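Long-range contacts in ureidoglycolate hydrolase (Arabidopsis thaliana, PDB 4PXE), which hydrolyses (S)-ureidoglycolate to glyoxylate, ammonium and carbon dioxide with the aid of two manganese ions, in the last step of plant purine breakdown: residues G100-V105 and E405-P410; L207-G212 and G399-P404. All coordinates share one frame; numbering follows the deposited sequence.

Contact 1. Residues G100-V105 and E405-P410; sequences GKYDGV and EEYSSP. With MN (manganese (II) ion), chain C; MN (manganese (II) ion), chain D.
Glu406 OE1 accepts two backbone N-H groups in succession, from Tyr102 N at 2.8 Å and from Asp103 N at 2.9 Å. The first donor lies nearly in line with the C-O bond; the second comes in about 50° above the carboxylate plane. The loop of both donors carries Asp103, the bridging aspartate of the two-metal centre of the M20 peptidase family. Asp103 OD1 and OD2 each lie 2.2 Å from a different manganese ion, so the glutamate holds the backbone N of a metal ligand from the second shell. With CG anti to the backbone N (chi1 -177°) and the chain extended beyond it, Glu406 reaches across to that loop. Glu406 OE2 takes a water that also accepts from Gly100 N, and is hydrogen-bonded to Ser401 OG. Beside this polar grip lies the Tyr102 ring, with Ser408 N 3.8 Å above its centre, while Ile209 of strand 201-209 touches this side chain. The Tyr407 side chain runs alongside Tyr102 in the same direction, its ring turned 70° from the other. At the phenol end, one water accepts from Tyr102 OH at 2.7 Å and donates to Ser408 O at 2.6 Å.

Contact 2. Residues L207-G212 and G399-P404; sequences LHIEQG and GYSHKP. With MN (manganese (II) ion), chain C; MN (manganese (II) ion), chain D.
Gln211 NE2 donates to Ser401 OG at 2.8 Å with an N-H...O angle of 171°, and the hydroxyl oxygen lies almost in the amide plane. This is a close-fitting side of the contact: Gln211 CG also rests 3.8 Å from Ser401 CB, and Ile209 CD1 approaches Ser401 OG at 4.0 Å. The Ser401 torsion that turns OG toward Gln211 NE2 sets it anti to the backbone N (chi1 -166°); Glu406 OE2 is a further partner of this hydroxyl. The amide also faces the metals, since NE2 donates to a water at one manganese ion, while OE1 lies 2.8 Å from a water on the other and may accept from it. An alanine in place of Gln211 would probably leave Ser401 OG without this donor and the water at NE2 without its amide partner. The setting is the dinuclear centre of an M20-family amidohydrolase, where His208, next to last in strand 201-209, and His402, in the facing loop, each bind a different manganese ion through NE2 at 2.3 Å. The His208 ring is fixed in rotation by ND1, which donates to Ile209 O at 2.8 Å within the ring plane. His402 ND1 bonds Asn294 O of the second subunit, and His244 of that subunit stacks on the His402 ring. Away from the metals the glycine backbones pack tightly, Gly212 CA 3.6 Å from Gly399 CA with no side chain between, and Gly399 CA makes a CA-H...O contact with Gly212 O at 3.2 Å. Looser is the part bridged by solvent, where one water donates to both Gln211 O and Gly399 O.

Overall arrangement
Contacts 1 and 2 have centres about 7 Å apart, and along the chain contact 2 is nested within the loop closed by contact 1. Their direct polar link is Glu406 OE2 to Ser401 OG, 2.6 Å and probably a hydrogen bond. Each manganese ion takes ligands from both contacts: Asp103 OD1 and His208 NE2, 2.9 Å apart, share one, while Asp103 OD2 and His402 NE2, 3.4 Å apart, share the other. His92 adds to the first site and Glu138 to the second. Glyoxylate touches His402 directly, whereas the side chains of Gln211 and Asp103 lie about 5 and 6 Å from it, placing contact 2 nearer the product.

Contact 1. Residues G100-V105 and E405-P410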
loop_
_atom_site.group_PDB
_atom_site.type_symbol
_atom_site.label_atom_id
_atom_site.label_comp_id
_atom_site.label_asym_id
_atom_site.label_seq_id
_atom_site.Cartn_x
_atom_site.Cartn_y
_atom_site.Cartn_z
ATOM N N GLY A 100 7.990 7.378 17.497
ATOM C CA GLY A 100 8.034 7.665 18.924
ATOM C C GLY A 100 7.638 9.091 19.269
ATOM O O GLY A 100 7.223 9.854 18.393
ATOM N N LYS A 101 7.804 9.447 20.545
ATOM C CA LYS A 101 7.346 10.721 21.100
ATOM C C LYS A 101 8.475 11.737 21.321
ATOM O O LYS A 101 8.218 12.864 21.741
ATOM C CB LYS A 101 6.672 10.502 22.469
ATOM C CG LYS A 101 5.627 9.396 22.537
ATOM C CD LYS A 101 4.940 9.352 23.915
ATOM C CE LYS A 101 5.891 9.075 25.071
ATOM N NZ LYS A 101 5.120 8.795 26.343
ATOM N N TYR A 102 9.716 11.338 21.054
ATOM C CA TYR A 102 10.892 12.128 21.459
ATOM C C TYR A 102 11.664 12.747 20.292
ATOM O O TYR A 102 12.240 13.834 20.428
ATOM C CB TYR A 102 11.831 11.274 22.339
ATOM C CG TYR A 102 11.177 10.795 23.615
ATOM C CD1 TYR A 102 11.268 11.542 24.788
ATOM C CD2 TYR A 102 10.462 9.600 23.642
ATOM C CE1 TYR A 102 10.651 11.116 25.952
ATOM C CE2 TYR A 102 9.848 9.166 24.800
ATOM C CZ TYR A 102 9.951 9.931 25.952
ATOM O OH TYR A 102 9.334 9.506 27.115
ATOM N N ASP A 103 11.659 12.061 19.154
ATOM C CA ASP A 103 12.322 12.558 17.952
ATOM C C ASP A 103 11.780 13.941 17.591
ATOM O O ASP A 103 10.575 14.120 17.443
ATOM C CB ASP A 103 12.077 11.553 16.827
ATOM C CG ASP A 103 12.684 11.970 15.529
ATOM O OD1 ASP A 103 13.600 12.800 15.513
ATOM O OD2 ASP A 103 12.245 11.441 14.497
ATOM N N GLY A 104 12.671 14.926 17.499
ATOM C CA GLY A 104 12.274 16.302 17.208
ATOM C C GLY A 104 11.665 17.056 18.384
ATOM O O GLY A 104 12.080 18.177 18.728
ATOM N N VAL A 105 10.664 16.427 18.998
ATOM C CA VAL A 105 9.895 17.074 20.057
ATOM C C VAL A 105 10.777 17.546 21.215
ATOM O O VAL A 105 10.581 18.647 21.729
ATOM C CB VAL A 105 8.767 16.156 20.573
ATOM C CG1 VAL A 105 8.013 16.827 21.701
ATOM C CG2 VAL A 105 7.803 15.814 19.443
ATOM N N GLU A 405 9.062 2.259 20.790
ATOM C CA GLU A 405 10.000 1.916 21.866
ATOM C C GLU A 405 10.997 3.035 22.176
ATOM O O GLU A 405 11.714 2.967 23.178
ATOM C CB GLU A 405 10.756 0.634 21.509
ATOM C CG GLU A 405 9.893 -0.628 21.514
ATOM C CD GLU A 405 9.248 -0.954 20.170
ATOM O OE1 GLU A 405 9.245 -0.124 19.234
ATOM O OE2 GLU A 405 8.741 -2.093 20.046
ATOM N N GLU A 406 11.052 4.049 21.312
ATOM C CA GLU A 406 11.889 5.226 21.534
ATOM C C GLU A 406 11.659 5.809 22.929
ATOM O O GLU A 406 10.519 5.993 23.350
ATOM C CB GLU A 406 11.550 6.269 20.468
ATOM C CG GLU A 406 12.387 7.542 20.491
ATOM C CD GLU A 406 11.920 8.478 19.404
ATOM O OE1 GLU A 406 11.031 9.299 19.691
ATOM O OE2 GLU A 406 12.400 8.344 18.256
ATOM N N TYR A 407 12.739 6.101 23.649
ATOM C CA TYR A 407 12.615 6.637 25.005
ATOM C C TYR A 407 13.859 7.398 25.420
ATOM O O TYR A 407 14.977 6.921 25.217
ATOM C CB TYR A 407 12.366 5.497 26.008
ATOM C CG TYR A 407 12.213 5.976 27.433
ATOM C CD1 TYR A 407 10.986 6.425 27.897
ATOM C CD2 TYR A 407 13.294 5.977 28.319
ATOM C CE1 TYR A 407 10.831 6.871 29.203
ATOM C CE2 TYR A 407 13.145 6.421 29.624
ATOM C CZ TYR A 407 11.918 6.868 30.056
ATOM O OH TYR A 407 11.779 7.322 31.347
ATOM N N SER A 408 13.657 8.574 26.006
ATOM C CA SER A 408 14.719 9.276 26.726
ATOM C C SER A 408 14.146 9.654 28.099
ATOM O O SER A 408 12.985 10.053 28.206
ATOM C CB SER A 408 15.173 10.510 25.947
ATOM O OG SER A 408 16.326 11.075 26.544
ATOM N N SER A 409 14.939 9.514 29.156
ATOM C CA SER A 409 14.420 9.735 30.507
ATOM C C SER A 409 14.237 11.217 30.808
ATOM O O SER A 409 14.830 12.066 30.145
ATOM C CB SER A 409 15.365 9.115 31.544
ATOM O OG SER A 409 16.578 9.842 31.602
ATOM N N PRO A 410 13.409 11.538 31.815
ATOM C CA PRO A 410 13.287 12.929 32.259
ATOM C C PRO A 410 14.638 13.538 32.629
ATOM O O PRO A 410 14.876 14.707 32.311
ATOM C CB PRO A 410 12.341 12.825 33.466
ATOM C CG PRO A 410 11.469 11.649 33.104
ATOM C CD PRO A 410 12.407 10.664 32.454
HETATM MN MN MN C . 14.505 14.350 14.257
HETATM MN MN MN D . 13.091 11.339 12.458
HETATM O O HOH W 1 10.514 8.398 16.366
HETATM O O HOH W 2 8.311 7.185 22.241
HETATM O O HOH W 3 10.669 10.089 29.346
HETATM O O HOH W 4 15.793 15.912 13.324
HETATM O O HOH W 5 13.736 13.381 12.413
HETATM O O HOH W 6 16.403 12.993 13.422
HETATM O O HOH W 7 14.832 10.839 12.715
#

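Contact 2. Residues L207-G212 and G399-P404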
loop_
_atom_site.group_PDB
_atom_site.type_symbol
_atom_site.label_atom_id
_atom_site.label_comp_id
_atom_site.label_asym_id
_atom_site.label_seq_id
_atom_site.Cartn_x
_atom_site.Cartn_y
_atom_site.Cartn_z
ATOM N N LEU A 207 19.006 20.606 20.010
ATOM C CA LEU A 207 19.005 19.540 21.014
ATOM C C LEU A 207 18.208 18.365 20.440
ATOM O O LEU A 207 17.118 18.577 19.909
ATOM C CB LEU A 207 18.342 20.064 22.288
ATOM C CG LEU A 207 18.009 19.037 23.378
ATOM C CD1 LEU A 207 19.263 18.358 23.931
ATOM C CD2 LEU A 207 17.208 19.697 24.484
ATOM N N HIS A 208 18.733 17.144 20.524
ATOM C CA HIS A 208 18.067 15.998 19.891
ATOM C C HIS A 208 18.468 14.700 20.581
ATOM O O HIS A 208 19.602 14.561 21.059
ATOM C CB HIS A 208 18.417 15.933 18.384
ATOM C CG HIS A 208 17.399 15.207 17.545
ATOM N ND1 HIS A 208 17.239 13.837 17.572
ATOM C CD2 HIS A 208 16.485 15.672 16.658
ATOM C CE1 HIS A 208 16.269 13.488 16.743
ATOM N NE2 HIS A 208 15.796 14.583 16.177
ATOM N N ILE A 209 17.548 13.740 20.648
ATOM C CA ILE A 209 17.949 12.410 21.104
ATOM C C ILE A 209 19.001 11.831 20.156
ATOM O O ILE A 209 18.984 12.096 18.947
ATOM C CB ILE A 209 16.756 11.453 21.263
ATOM C CG1 ILE A 209 16.044 11.222 19.919
ATOM C CG2 ILE A 209 15.783 11.997 22.299
ATOM C CD1 ILE A 209 15.043 10.040 19.938
ATOM N N GLU A 210 19.918 11.041 20.699
ATOM C CA GLU A 210 21.006 10.510 19.885
ATOM C C GLU A 210 20.532 9.667 18.695
ATOM O O GLU A 210 21.148 9.706 17.627
ATOM C CB GLU A 210 21.937 9.646 20.744
ATOM C CG GLU A 210 23.103 9.060 19.947
ATOM C CD GLU A 210 23.855 7.978 20.684
ATOM O OE1 GLU A 210 23.889 8.030 21.931
ATOM O OE2 GLU A 210 24.425 7.080 20.017
ATOM N N GLN A 211 19.457 8.894 18.885
ATOM C CA GLN A 211 19.015 7.905 17.892
ATOM C C GLN A 211 20.101 6.862 17.639
ATOM O O GLN A 211 20.227 6.316 16.535
ATOM C CB GLN A 211 18.543 8.583 16.597
ATOM C CG GLN A 211 17.489 9.634 16.874
ATOM C CD GLN A 211 16.990 10.330 15.632
ATOM O OE1 GLN A 211 17.699 11.143 15.036
ATOM N NE2 GLN A 211 15.742 10.065 15.262
ATOM N N GLY A 212 20.872 6.579 18.686
ATOM C CA GLY A 212 21.863 5.513 18.682
ATOM C C GLY A 212 22.129 5.150 20.132
ATOM O O GLY A 212 21.642 5.829 21.039
ATOM N N GLY A 399 19.159 3.091 21.775
ATOM C CA GLY A 399 19.242 3.786 20.507
ATOM C C GLY A 399 17.971 3.798 19.683
ATOM O O GLY A 399 17.978 4.339 18.579
ATOM N N TYR A 400 16.885 3.236 20.207
ATOM C CA TYR A 400 15.672 3.057 19.408
ATOM C C TYR A 400 15.122 4.395 18.931
ATOM O O TYR A 400 15.024 5.349 19.705
ATOM C CB TYR A 400 14.565 2.414 20.242
ATOM C CG TYR A 400 14.784 1.013 20.759
ATOM C CD1 TYR A 400 15.465 0.054 20.022
ATOM C CD2 TYR A 400 14.276 0.652 22.000
ATOM C CE1 TYR A 400 15.622 -1.249 20.515
ATOM C CE2 TYR A 400 14.428 -0.628 22.495
ATOM C CZ TYR A 400 15.099 -1.568 21.754
ATOM O OH TYR A 400 15.249 -2.843 22.274
ATOM N N SER A 401 14.728 4.452 17.663
ATOM C CA SER A 401 14.039 5.620 17.145
ATOM C C SER A 401 13.191 5.224 15.937
ATOM O O SER A 401 13.369 4.140 15.372
ATOM C CB SER A 401 15.039 6.733 16.812
ATOM O OG SER A 401 14.378 7.971 16.622
ATOM N N HIS A 402 12.251 6.087 15.567
ATOM C CA HIS A 402 11.290 5.804 14.494
ATOM C C HIS A 402 10.442 4.572 14.793
ATOM O O HIS A 402 10.031 3.838 13.892
ATOM C CB HIS A 402 11.985 5.678 13.134
ATOM C CG HIS A 402 12.350 6.992 12.529
ATOM N ND1 HIS A 402 12.953 7.106 11.293
ATOM C CD2 HIS A 402 12.199 8.254 12.994
ATOM C CE1 HIS A 402 13.151 8.381 11.020
ATOM N NE2 HIS A 402 12.699 9.101 12.032
ATOM N N LYS A 403 10.172 4.374 16.077
ATOM C CA LYS A 403 9.314 3.289 16.543
ATOM C C LYS A 403 8.895 3.631 17.974
ATOM O O LYS A 403 9.565 4.428 18.644
ATOM C CB LYS A 403 10.002 1.917 16.435
ATOM C CG LYS A 403 11.347 1.795 17.113
ATOM C CD LYS A 403 11.920 0.418 16.808
ATOM C CE LYS A 403 13.330 0.267 17.329
ATOM N NZ LYS A 403 13.832 -1.104 17.007
ATOM N N PRO A 404 7.781 3.049 18.446
ATOM C CA PRO A 404 7.222 3.476 19.735
ATOM C C PRO A 404 8.074 3.129 20.958
ATOM O O PRO A 404 7.802 3.652 22.035
ATOM C CB PRO A 404 5.870 2.745 19.794
ATOM C CG PRO A 404 5.983 1.634 18.826
ATOM C CD PRO A 404 6.860 2.153 17.724
HETATM MN MN MN C . 14.505 14.350 14.257
HETATM MN MN MN D . 13.091 11.339 12.458
HETATM O O HOH W 8 18.226 4.448 15.983
HETATM O O HOH W 6 16.403 12.993 13.422
HETATM O O HOH W 7 14.832 10.839 12.715
HETATM O O HOH W 4 15.793 15.912 13.324
HETATM O O HOH W 5 13.736 13.381 12.413
#